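Local structure of exodeoxyribonuclease 10 (Escherichia coli, 4FZX) at residues N114-V125 against D139-D149; I5-I16 against S83-E91. The protein degrades single- and double-stranded DNA from the 3' end as a DnaQ-family exonuclease that uses magnesium and has higher affinity for single-stranded ends. All coordinates share one frame; numbering follows the deposited sequence.

Overall arrangement
Contacts 1 and 2 lie on opposite sides of the chain's centre, their own centres about 20 Å apart, and they meet at the metal site. Residues 5-16 of contact 2 supply Asp6 and Glu8, and residues 139-149 of contact 1 supply Asp139; all three bind one sodium ion. Asp139 OD2 and Glu8 OE2 come within 3.6 Å of each other as ligands of the same ion. Beside it, Cys140 SG packs 3.5 Å from Asp6 N, joining helix 136-154 to strand 2-9. Both contacts also hold the DNA: contact 1 at the DA16 phosphate, contact 2 at DA16 and DG17.

Contact 1 of 2, residues N114-V125 against D139-D149; sequences NMALYKTRKLNV and DCYITAALLID. With NA (sodium ion), chain G; nucleotides of chain A.
Asn114 and Thr143 meet one turn beyond Asp139, the last acidic residue of the DEDDh exonuclease site, where helix 114-120 crosses helix 139-149 at 54° with axes 9.9 Å apart. Asp139 OD2 binds a sodium ion at 2.2 Å, sharing the ion with Asp6, Glu8, a DNA phosphate oxygen and a water, while its OD1 is held by His134 N and His133 ND1. The Asn114 side chain enters as a knob among Asp139, Ile142, Thr143 and Leu146. Its ND2 makes a weak bond of 3.1 Å to Thr143 OG1, a hydroxyl that itself donates to Asp139 O. From the same residue, the backbone N donates to DA16 OP1 of the DNA at 2.9 Å, tying the start of the helix to the substrate.

Farther along, the Tyr118 ring is sandwiched. Ile142 CD1 stands over one face, 3.9 Å from the centroid in a CH-pi contact, and Leu123 CA lies toward the rim of the opposite face; Ala145 CB approaches the ring edge. Tyr118 CG is anti to the backbone N (chi1 -173°), which carries the ring over to Ile142 and its hydroxyl to the returning chain, where Val125 N donates to OH at 2.9 Å. The turn between is a Schellman motif with Lys122 at positive phi. Val125 then packs on Ala145 CB and on the edge of the Tyr141 ring. At the far end a side-on salt bridge joins planes only 9° apart: Arg121 NE reaches Asp149 OD2 at 2.7 Å and NH2 reaches OD1 at 3.2 Å, each on a syn lone pair.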
loop_
_atom_site.group_PDB
_atom_site.type_symbol
_atom_site.label_atom_id
_atom_site.label_comp_id
_atom_site.label_asym_id
_atom_site.label_seq_id
_atom_site.Cartn_x
_atom_site.Cartn_y
_atom_site.Cartn_z
ATOM N N ASN C 114 1.734 23.089 17.479
ATOM C CA ASN C 114 0.475 23.466 18.126
ATOM C C ASN C 114 -0.108 24.764 17.554
ATOM O O ASN C 114 -1.281 24.803 17.169
ATOM C CB ASN C 114 0.650 23.562 19.659
ATOM C CG ASN C 114 -0.681 23.459 20.428
ATOM O OD1 ASN C 114 -1.596 22.749 20.031
ATOM N ND2 ASN C 114 -0.746 24.120 21.572
HETATM N N MSE C 115 0.715 25.813 17.472
HETATM C CA MSE C 115 0.222 27.109 16.998
HETATM C C MSE C 115 0.029 27.164 15.486
HETATM O O MSE C 115 -0.901 27.816 14.998
HETATM C CB MSE C 115 1.103 28.268 17.456
HETATM C CG MSE C 115 0.488 29.664 17.140
HETATM SE SE MSE C 115 -1.281 29.950 17.994
HETATM C CE MSE C 115 -1.779 31.659 17.163
ATOM N N ALA C 116 0.872 26.457 14.740
ATOM C CA ALA C 116 0.669 26.369 13.298
ATOM C C ALA C 116 -0.694 25.744 12.958
ATOM O O ALA C 116 -1.395 26.223 12.077
ATOM C CB ALA C 116 1.784 25.601 12.650
ATOM N N LEU C 117 -1.062 24.684 13.674
ATOM C CA LEU C 117 -2.357 24.044 13.490
ATOM C C LEU C 117 -3.466 25.033 13.836
ATOM O O LEU C 117 -4.396 25.232 13.067
ATOM C CB LEU C 117 -2.475 22.823 14.406
ATOM C CG LEU C 117 -2.342 21.378 13.915
ATOM C CD1 LEU C 117 -2.408 21.201 12.393
ATOM C CD2 LEU C 117 -1.130 20.693 14.520
ATOM N N TYR C 118 -3.377 25.629 15.017
ATOM C CA TYR C 118 -4.371 26.618 15.443
ATOM C C TYR C 118 -4.553 27.714 14.386
ATOM O O TYR C 118 -5.686 28.111 14.083
ATOM C CB TYR C 118 -3.970 27.254 16.767
ATOM C CG TYR C 118 -5.032 28.148 17.351
ATOM C CD1 TYR C 118 -5.003 29.526 17.144
ATOM C CD2 TYR C 118 -6.049 27.624 18.149
ATOM C CE1 TYR C 118 -5.960 30.357 17.700
ATOM C CE2 TYR C 118 -7.027 28.448 18.700
ATOM C CZ TYR C 118 -6.978 29.815 18.467
ATOM O OH TYR C 118 -7.945 30.638 19.009
ATOM N N LYS C 119 -3.440 28.215 13.850
ATOM C CA LYS C 119 -3.500 29.257 12.830
ATOM C C LYS C 119 -4.177 28.759 11.548
ATOM O O LYS C 119 -5.156 29.357 11.085
ATOM C CB LYS C 119 -2.108 29.835 12.547
ATOM C CG LYS C 119 -1.973 30.516 11.187
ATOM C CD LYS C 119 -1.852 32.044 11.323
ATOM C CE LYS C 119 -2.031 32.756 9.974
ATOM N NZ LYS C 119 -1.153 32.184 8.906
ATOM N N THR C 120 -3.714 27.626 11.022
ATOM C CA THR C 120 -4.237 27.121 9.751
ATOM C C THR C 120 -5.682 26.657 9.828
ATOM O O THR C 120 -6.413 26.719 8.830
ATOM C CB THR C 120 -3.417 25.970 9.205
ATOM O OG1 THR C 120 -2.035 26.268 9.364
ATOM C CG2 THR C 120 -3.702 25.796 7.739
ATOM N N ARG C 121 -6.067 26.111 10.978
ATOM C CA ARG C 121 -7.413 25.590 11.155
ATOM C C ARG C 121 -8.359 26.739 11.483
ATOM O O ARG C 121 -9.562 26.547 11.620
ATOM C CB ARG C 121 -7.443 24.534 12.277
ATOM C CG ARG C 121 -6.746 23.223 11.935
ATOM C CD ARG C 121 -7.338 22.598 10.668
ATOM N NE ARG C 121 -8.766 22.341 10.829
ATOM C CZ ARG C 121 -9.591 22.056 9.828
ATOM N NH1 ARG C 121 -9.127 21.997 8.586
ATOM N NH2 ARG C 121 -10.883 21.829 10.072
ATOM N N LYS C 122 -7.796 27.935 11.636
ATOM C CA LYS C 122 -8.600 29.146 11.823
ATOM C C LYS C 122 -9.489 29.015 13.044
ATOM O O LYS C 122 -10.648 29.425 13.027
ATOM C CB LYS C 122 -9.457 29.430 10.585
ATOM C CG LYS C 122 -8.724 29.253 9.252
ATOM C CD LYS C 122 -7.757 30.398 8.984
ATOM C CE LYS C 122 -7.286 30.393 7.528
ATOM N NZ LYS C 122 -6.204 29.385 7.278
ATOM N N LEU C 123 -8.939 28.422 14.099
ATOM C CA LEU C 123 -9.672 28.231 15.339
ATOM C C LEU C 123 -9.808 29.532 16.119
ATOM O O LEU C 123 -9.045 30.488 15.924
ATOM C CB LEU C 123 -9.007 27.156 16.196
ATOM C CG LEU C 123 -8.931 25.777 15.537
ATOM C CD1 LEU C 123 -7.909 24.929 16.219
ATOM C CD2 LEU C 123 -10.291 25.098 15.546
ATOM N N ASN C 124 -10.800 29.576 16.988
ATOM C CA ASN C 124 -11.032 30.758 17.796
ATOM C C ASN C 124 -11.519 30.285 19.137
ATOM O O ASN C 124 -12.646 29.816 19.251
ATOM C CB ASN C 124 -12.078 31.664 17.122
ATOM C CG ASN C 124 -12.199 33.027 17.788
ATOM O OD1 ASN C 124 -11.207 33.613 18.232
ATOM N ND2 ASN C 124 -13.418 33.560 17.817
ATOM N N VAL C 125 -10.605 30.217 20.098
ATOM C CA VAL C 125 -10.971 29.890 21.470
ATOM C C VAL C 125 -10.834 31.136 22.358
ATOM O O VAL C 125 -10.014 32.011 22.098
ATOM C CB VAL C 125 -10.108 28.720 22.019
ATOM C CG1 VAL C 125 -8.678 29.182 22.317
ATOM C CG2 VAL C 125 -10.766 28.069 23.239
ATOM N N ASP C 139 -1.899 27.412 26.421
ATOM C CA ASP C 139 -1.727 26.379 25.410
ATOM C C ASP C 139 -2.743 25.241 25.538
ATOM O O ASP C 139 -3.064 24.574 24.543
ATOM C CB ASP C 139 -0.317 25.811 25.448
ATOM C CG ASP C 139 0.733 26.776 24.884
ATOM O OD1 ASP C 139 0.404 27.952 24.600
ATOM O OD2 ASP C 139 1.908 26.358 24.763
ATOM N N CYS C 140 -3.232 24.999 26.757
ATOM C CA CYS C 140 -4.307 24.027 26.978
ATOM C C CYS C 140 -5.558 24.405 26.215
ATOM O O CYS C 140 -6.228 23.552 25.663
ATOM C CB CYS C 140 -4.636 23.892 28.479
ATOM S SG CYS C 140 -3.494 22.834 29.395
ATOM N N TYR C 141 -5.883 25.695 26.214
ATOM C CA TYR C 141 -7.039 26.200 25.471
ATOM C C TYR C 141 -6.868 26.068 23.965
ATOM O O TYR C 141 -7.826 25.769 23.245
ATOM C CB TYR C 141 -7.335 27.653 25.856
ATOM C CG TYR C 141 -8.179 27.751 27.098
ATOM C CD1 TYR C 141 -9.562 27.628 27.025
ATOM C CD2 TYR C 141 -7.590 27.818 28.358
ATOM C CE1 TYR C 141 -10.351 27.665 28.160
ATOM C CE2 TYR C 141 -8.371 27.830 29.509
ATOM C CZ TYR C 141 -9.758 27.770 29.394
ATOM O OH TYR C 141 -10.550 27.789 30.520
ATOM N N ILE C 142 -5.637 26.251 23.499
ATOM C CA ILE C 142 -5.316 26.074 22.086
ATOM C C ILE C 142 -5.496 24.606 21.695
ATOM O O ILE C 142 -6.182 24.287 20.733
ATOM C CB ILE C 142 -3.851 26.489 21.785
ATOM C CG1 ILE C 142 -3.618 27.966 22.128
ATOM C CG2 ILE C 142 -3.505 26.195 20.334
ATOM C CD1 ILE C 142 -4.627 28.919 21.527
ATOM N N THR C 143 -4.924 23.718 22.496
ATOM C CA THR C 143 -4.933 22.300 22.184
ATOM C C THR C 143 -6.342 21.731 22.314
ATOM O O THR C 143 -6.795 20.998 21.441
ATOM C CB THR C 143 -3.944 21.543 23.070
ATOM O OG1 THR C 143 -2.647 22.127 22.907
ATOM C CG2 THR C 143 -3.881 20.047 22.710
ATOM N N ALA C 144 -7.078 22.190 23.321
ATOM C CA ALA C 144 -8.472 21.790 23.481
ATOM C C ALA C 144 -9.294 22.222 22.271
ATOM O O ALA C 144 -10.051 21.422 21.708
ATOM C CB ALA C 144 -9.063 22.373 24.770
ATOM N N ALA C 145 -9.134 23.477 21.852
ATOM C CA ALA C 145 -9.814 23.944 20.634
ATOM C C ALA C 145 -9.443 23.077 19.432
ATOM O O ALA C 145 -10.291 22.728 18.616
ATOM C CB ALA C 145 -9.495 25.433 20.354
ATOM N N LEU C 146 -8.168 22.725 19.328
ATOM C CA LEU C 146 -7.717 21.851 18.264
ATOM C C LEU C 146 -8.358 20.461 18.351
ATOM O O LEU C 146 -8.722 19.877 17.336
ATOM C CB LEU C 146 -6.198 21.730 18.286
ATOM C CG LEU C 146 -5.609 20.676 17.351
ATOM C CD1 LEU C 146 -5.985 20.954 15.879
ATOM C CD2 LEU C 146 -4.093 20.561 17.536
ATOM N N LEU C 147 -8.506 19.941 19.564
ATOM C CA LEU C 147 -9.046 18.605 19.750
ATOM C C LEU C 147 -10.536 18.579 19.397
ATOM O O LEU C 147 -11.014 17.656 18.739
ATOM C CB LEU C 147 -8.831 18.137 21.195
ATOM C CG LEU C 147 -9.691 16.931 21.601
ATOM C CD1 LEU C 147 -9.161 15.620 20.964
ATOM C CD2 LEU C 147 -9.782 16.817 23.098
ATOM N N ILE C 148 -11.248 19.637 19.762
ATOM C CA ILE C 148 -12.668 19.731 19.440
ATOM C C ILE C 148 -12.862 19.761 17.929
ATOM O O ILE C 148 -13.712 19.044 17.385
ATOM C CB ILE C 148 -13.343 20.971 20.101
ATOM C CG1 ILE C 148 -13.463 20.758 21.605
ATOM C CG2 ILE C 148 -14.746 21.219 19.490
ATOM C CD1 ILE C 148 -13.700 22.017 22.400
ATOM N N ASP C 149 -12.023 20.545 17.254
ATOM C CA ASP C 149 -12.012 20.613 15.790
ATOM C C ASP C 149 -11.736 19.238 15.180
ATOM O O ASP C 149 -12.452 18.791 14.277
ATOM C CB ASP C 149 -10.962 21.634 15.337
ATOM C CG ASP C 149 -10.803 21.702 13.831
ATOM O OD1 ASP C 149 -11.799 21.569 13.095
ATOM O OD2 ASP C 149 -9.671 21.961 13.381
HETATM NA NA NA G . 3.161 24.801 25.736
ATOM P P DA A 16 5.494 21.900 18.747
ATOM O OP1 DA A 16 4.100 22.304 19.018
ATOM O OP2 DA A 16 6.541 22.862 18.300
ATOM O "O5'" DA A 16 6.037 21.135 20.051
ATOM C "C5'" DA A 16 5.230 20.194 20.730
ATOM C "C4'" DA A 16 5.932 19.718 21.998
ATOM O "O4'" DA A 16 6.957 18.750 21.630
ATOM C "C3'" DA A 16 6.671 20.815 22.775
ATOM O "O3'" DA A 16 5.800 21.401 23.774
ATOM C "C2'" DA A 16 7.842 20.051 23.404
ATOM C "C1'" DA A 16 8.134 18.983 22.357
ATOM N N9 DA A 16 9.176 19.401 21.449
ATOM C C8 DA A 16 9.249 20.560 20.749
ATOM N N7 DA A 16 10.366 20.698 20.083
ATOM C C5 DA A 16 11.059 19.546 20.366
ATOM C C6 DA A 16 12.329 19.103 19.976
ATOM N N6 DA A 16 13.131 19.791 19.159
ATOM N N1 DA A 16 12.745 17.928 20.476
ATOM C C2 DA A 16 11.933 17.252 21.309
ATOM N N3 DA A 16 10.718 17.576 21.759
ATOM C C4 DA A 16 10.348 18.747 21.228
HETATM O O HOH W 1 5.255 26.165 25.021
#

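Contact 2 of 2, residues I5-I16 against S83-E91; sequences IDTETCGLQGGI and SFDRRVLPE. With NA (sodium ion), chain G; NA (sodium ion), chain E; nucleotides of chain A.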
loop_
_atom_site.group_PDB
_atom_site.type_symbol
_atom_site.label_atom_id
_atom_site.label_comp_id
_atom_site.label_asym_id
_atom_site.label_seq_id
_atom_site.Cartn_x
_atom_site.Cartn_y
_atom_site.Cartn_z
ATOM N N ILE C 5 -3.770 18.348 28.797
ATOM C CA ILE C 5 -2.652 18.668 29.688
ATOM C C ILE C 5 -1.584 19.440 28.914
ATOM O O ILE C 5 -1.273 19.105 27.770
ATOM C CB ILE C 5 -1.968 17.372 30.243
ATOM C CG1 ILE C 5 -2.810 16.738 31.337
ATOM C CG2 ILE C 5 -0.593 17.710 30.859
ATOM C CD1 ILE C 5 -2.283 17.031 32.730
ATOM N N ASP C 6 -0.976 20.425 29.569
ATOM C CA ASP C 6 0.251 21.025 29.063
ATOM C C ASP C 6 1.235 21.309 30.186
ATOM O O ASP C 6 0.842 21.632 31.308
ATOM C CB ASP C 6 -0.036 22.309 28.274
ATOM C CG ASP C 6 1.220 22.887 27.611
ATOM O OD1 ASP C 6 1.673 22.338 26.589
ATOM O OD2 ASP C 6 1.748 23.900 28.103
ATOM N N THR C 7 2.515 21.275 29.828
ATOM C CA THR C 7 3.620 21.379 30.764
ATOM C C THR C 7 4.678 22.307 30.142
ATOM O O THR C 7 5.131 22.071 29.042
ATOM C CB THR C 7 4.276 19.979 30.958
ATOM O OG1 THR C 7 3.354 19.105 31.622
ATOM C CG2 THR C 7 5.508 20.085 31.774
ATOM N N GLU C 8 5.073 23.355 30.842
ATOM C CA GLU C 8 6.281 24.075 30.468
ATOM C C GLU C 8 7.426 23.633 31.374
ATOM O O GLU C 8 7.208 23.322 32.541
ATOM C CB GLU C 8 6.074 25.592 30.558
ATOM C CG GLU C 8 4.827 26.120 29.832
ATOM C CD GLU C 8 4.840 25.838 28.326
ATOM O OE1 GLU C 8 5.911 25.949 27.683
ATOM O OE2 GLU C 8 3.763 25.522 27.780
ATOM N N THR C 9 8.638 23.606 30.821
ATOM C CA THR C 9 9.755 22.859 31.390
ATOM C C THR C 9 11.047 23.680 31.377
ATOM O O THR C 9 11.131 24.738 30.759
ATOM C CB THR C 9 10.010 21.539 30.619
ATOM O OG1 THR C 9 10.209 21.825 29.233
ATOM C CG2 THR C 9 8.820 20.557 30.772
ATOM N N CYS C 10 12.057 23.177 32.069
ATOM C CA CYS C 10 13.377 23.782 32.063
ATOM C C CYS C 10 14.111 23.563 30.754
ATOM O O CYS C 10 15.186 24.108 30.540
ATOM C CB CYS C 10 14.206 23.227 33.220
ATOM S SG CYS C 10 13.498 23.587 34.829
ATOM N N GLY C 11 13.539 22.759 29.877
ATOM C CA GLY C 11 14.228 22.358 28.657
ATOM C C GLY C 11 13.665 21.035 28.201
ATOM O O GLY C 11 12.656 20.575 28.722
ATOM N N LEU C 12 14.301 20.436 27.205
ATOM C CA LEU C 12 13.711 19.325 26.488
ATOM C C LEU C 12 13.922 18.001 27.202
ATOM O O LEU C 12 13.216 17.029 26.925
ATOM C CB LEU C 12 14.261 19.254 25.063
ATOM C CG LEU C 12 13.696 20.332 24.132
ATOM C CD1 LEU C 12 14.291 20.196 22.724
ATOM C CD2 LEU C 12 12.169 20.268 24.107
ATOM N N GLN C 13 14.859 17.980 28.150
ATOM C CA GLN C 13 15.022 16.833 29.035
ATOM C C GLN C 13 14.084 16.840 30.248
ATOM O O GLN C 13 13.989 15.848 30.963
ATOM C CB GLN C 13 16.471 16.707 29.486
ATOM C CG GLN C 13 17.408 16.250 28.379
ATOM C CD GLN C 13 17.595 17.313 27.310
ATOM O OE1 GLN C 13 18.088 18.410 27.589
ATOM N NE2 GLN C 13 17.192 16.996 26.080
ATOM N N GLY C 14 13.384 17.948 30.473
ATOM C CA GLY C 14 12.427 18.015 31.580
ATOM C C GLY C 14 12.764 19.025 32.669
ATOM O O GLY C 14 13.454 20.028 32.426
ATOM N N GLY C 15 12.261 18.769 33.875
ATOM C CA GLY C 15 12.151 19.810 34.891
ATOM C C GLY C 15 10.935 20.684 34.630
ATOM O O GLY C 15 10.823 21.304 33.579
ATOM N N ILE C 16 10.021 20.723 35.589
ATOM C CA ILE C 16 8.700 21.286 35.371
ATOM C C ILE C 16 8.603 22.633 36.049
ATOM O O ILE C 16 8.905 22.749 37.247
ATOM C CB ILE C 16 7.637 20.391 35.985
ATOM C CG1 ILE C 16 7.950 18.920 35.669
ATOM C CG2 ILE C 16 6.219 20.836 35.545
ATOM C CD1 ILE C 16 7.903 18.585 34.159
ATOM N N SER C 83 3.877 12.189 23.679
ATOM C CA SER C 83 5.226 11.644 23.888
ATOM C C SER C 83 6.048 12.485 24.867
ATOM O O SER C 83 6.720 11.959 25.769
ATOM C CB SER C 83 5.944 11.627 22.535
ATOM O OG SER C 83 6.961 10.666 22.511
ATOM N N PHE C 84 6.061 13.788 24.632
ATOM C CA PHE C 84 6.837 14.700 25.456
ATOM C C PHE C 84 6.310 14.803 26.896
ATOM O O PHE C 84 7.030 14.490 27.836
ATOM C CB PHE C 84 6.953 16.080 24.789
ATOM C CG PHE C 84 7.713 17.084 25.607
ATOM C CD1 PHE C 84 9.102 17.083 25.620
ATOM C CD2 PHE C 84 7.039 18.016 26.388
ATOM C CE1 PHE C 84 9.806 18.003 26.388
ATOM C CE2 PHE C 84 7.734 18.939 27.156
ATOM C CZ PHE C 84 9.119 18.944 27.146
ATOM N N ASP C 85 5.042 15.171 27.070
ATOM C CA ASP C 85 4.490 15.333 28.433
ATOM C C ASP C 85 4.507 14.035 29.246
ATOM O O ASP C 85 4.831 14.043 30.437
ATOM C CB ASP C 85 3.086 15.931 28.406
ATOM C CG ASP C 85 3.009 17.184 27.551
ATOM O OD1 ASP C 85 3.122 17.062 26.303
ATOM O OD2 ASP C 85 2.893 18.290 28.132
ATOM N N ARG C 86 4.201 12.922 28.583
ATOM C CA ARG C 86 4.229 11.618 29.231
ATOM C C ARG C 86 5.620 11.332 29.808
ATOM O O ARG C 86 5.748 10.940 30.953
ATOM C CB ARG C 86 3.813 10.520 28.249
ATOM C CG ARG C 86 3.634 9.163 28.896
ATOM C CD ARG C 86 3.703 8.028 27.890
ATOM N NE ARG C 86 4.072 6.782 28.552
ATOM C CZ ARG C 86 5.246 6.170 28.420
ATOM N NH1 ARG C 86 6.159 6.640 27.574
ATOM N NH2 ARG C 86 5.496 5.059 29.113
ATOM N N ARG C 87 6.657 11.651 29.044
ATOM C CA ARG C 87 8.032 11.470 29.505
ATOM C C ARG C 87 8.423 12.373 30.674
ATOM O O ARG C 87 9.112 11.940 31.597
ATOM C CB ARG C 87 9.016 11.657 28.353
ATOM C CG ARG C 87 10.477 11.601 28.764
ATOM C CD ARG C 87 11.396 11.400 27.552
ATOM N NE ARG C 87 11.208 12.411 26.505
ATOM C CZ ARG C 87 11.731 13.639 26.537
ATOM N NH1 ARG C 87 12.448 14.044 27.582
ATOM N NH2 ARG C 87 11.545 14.463 25.513
ATOM N N VAL C 88 8.047 13.647 30.610
ATOM C CA VAL C 88 8.594 14.612 31.565
ATOM C C VAL C 88 7.759 14.685 32.849
ATOM O O VAL C 88 8.226 15.157 33.875
ATOM C CB VAL C 88 8.785 16.023 30.940
ATOM C CG1 VAL C 88 9.694 15.943 29.725
ATOM C CG2 VAL C 88 7.446 16.638 30.566
ATOM N N LEU C 89 6.528 14.198 32.778
ATOM C CA LEU C 89 5.638 14.165 33.928
ATOM C C LEU C 89 5.805 12.838 34.678
ATOM O O LEU C 89 6.178 11.827 34.074
ATOM C CB LEU C 89 4.191 14.300 33.455
ATOM C CG LEU C 89 3.436 15.635 33.502
ATOM C CD1 LEU C 89 4.301 16.841 33.769
ATOM C CD2 LEU C 89 2.556 15.836 32.268
ATOM N N PRO C 90 5.452 12.821 35.980
ATOM C CA PRO C 90 5.236 11.547 36.697
ATOM C C PRO C 90 4.146 10.720 36.026
ATOM O O PRO C 90 3.301 11.272 35.312
ATOM C CB PRO C 90 4.755 11.995 38.091
ATOM C CG PRO C 90 5.036 13.480 38.170
ATOM C CD PRO C 90 4.975 13.979 36.758
ATOM N N GLU C 91 4.174 9.409 36.238
ATOM C CA GLU C 91 3.200 8.510 35.620
ATOM C C GLU C 91 1.762 8.969 35.866
ATOM O O GLU C 91 1.389 9.245 36.993
ATOM C CB GLU C 91 3.388 7.075 36.130
ATOM C CG GLU C 91 2.443 6.067 35.474
ATOM C CD GLU C 91 2.754 4.618 35.861
ATOM O OE1 GLU C 91 1.848 3.928 36.389
ATOM O OE2 GLU C 91 3.901 4.170 35.634
HETATM NA NA NA G . 3.161 24.801 25.736
HETATM NA NA NA E . 3.335 21.220 25.229
ATOM P P DG A 17 5.839 22.956 24.089
ATOM O OP1 DG A 17 4.717 23.247 25.001
ATOM O OP2 DG A 17 5.935 23.710 22.824
ATOM O "O5'" DG A 17 7.215 23.081 24.866
ATOM C "C5'" DG A 17 7.342 22.482 26.140
ATOM C "C4'" DG A 17 8.581 22.959 26.868
ATOM O "O4'" DG A 17 9.726 22.392 26.219
ATOM C "C3'" DG A 17 8.833 24.462 26.887
ATOM O "O3'" DG A 17 8.159 25.013 28.004
ATOM C "C2'" DG A 17 10.349 24.533 27.071
ATOM C "C1'" DG A 17 10.816 23.284 26.331
ATOM N N9 DG A 17 11.217 23.553 24.970
ATOM C C8 DG A 17 10.397 23.586 23.869
ATOM N N7 DG A 17 11.035 23.847 22.771
ATOM C C5 DG A 17 12.358 23.974 23.183
ATOM C C6 DG A 17 13.506 24.245 22.419
ATOM O O6 DG A 17 13.561 24.409 21.192
ATOM N N1 DG A 17 14.653 24.310 23.215
ATOM C C2 DG A 17 14.675 24.118 24.590
ATOM N N2 DG A 17 15.876 24.221 25.204
ATOM N N3 DG A 17 13.589 23.871 25.318
ATOM C C4 DG A 17 12.482 23.816 24.537
ATOM P P DA A 16 5.494 21.900 18.747
ATOM O OP1 DA A 16 4.100 22.304 19.018
ATOM O OP2 DA A 16 6.541 22.862 18.300
ATOM O "O5'" DA A 16 6.037 21.135 20.051
ATOM C "C5'" DA A 16 5.230 20.194 20.730
ATOM C "C4'" DA A 16 5.932 19.718 21.998
ATOM O "O4'" DA A 16 6.957 18.750 21.630
ATOM C "C3'" DA A 16 6.671 20.815 22.775
ATOM O "O3'" DA A 16 5.800 21.401 23.774
ATOM C "C2'" DA A 16 7.842 20.051 23.404
ATOM C "C1'" DA A 16 8.134 18.983 22.357
ATOM N N9 DA A 16 9.176 19.401 21.449
ATOM C C8 DA A 16 9.249 20.560 20.749
ATOM N N7 DA A 16 10.366 20.698 20.083
ATOM C C5 DA A 16 11.059 19.546 20.366
ATOM C C6 DA A 16 12.329 19.103 19.976
ATOM N N6 DA A 16 13.131 19.791 19.159
ATOM N N1 DA A 16 12.745 17.928 20.476
ATOM C C2 DA A 16 11.933 17.252 21.309
ATOM N N3 DA A 16 10.718 17.576 21.759
ATOM C C4 DA A 16 10.348 18.747 21.228
HETATM O O HOH W 2 4.118 20.493 27.104
HETATM O O HOH W 1 5.255 26.165 25.021
HETATM O O HOH W 3 10.751 16.175 34.307
HETATM O O HOH W 4 2.530 19.098 24.672
HETATM O O HOH W 5 2.031 22.507 23.497
#
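Phe84 points its ring edge into the loop after strand 5-9: CE1 lies 3.6 Å from Leu12 O, and Thr9 OG1 sits in the ring plane beyond CZ. With CG anti to the backbone N (chi1 178°), the ring reaches away from its helix and lies under the DNA, where DA16 C2' stands 3.6 Å above its centre; Val88 CG1 backs the other face toward the rim. An alanine here is likely to leave the DA16 sugar without its flat support and open a gap beside Leu12. Thr9 holds OG1 between its backbone N and carbonyl carbon (chi1 55°), from where it donates to Gly11 O at 2.8 Å. Leu12 sets one methyl against each base, CD1 toward DA16 and CD2 toward DG17.

Strand 2-9 is the central strand of the mixed sheet of this RNase H-like exonuclease fold, and helix 82-88 covers it. Asp6 OD1 binds a second sodium ion at 2.4 Å. Of the waters on that ion, water 2 donates to Asp85 OD2 at 2.7 Å and water 4 lies beside OD1, consistent with Asp85 being a second-shell acid of the DEDDh set. Next to it, Leu89 CD1 closes on Thr7 OG1 at 3.3 Å, a buried hydroxyl with no polar partner in the model. Arg87 NH1 meets Leu12 O at 3.2 Å, within both the carbonyl and guanidinium planes. Val88 CG1 rests 3.9 Å from Gly14 CA, while CG2 touches Ile16 CD1.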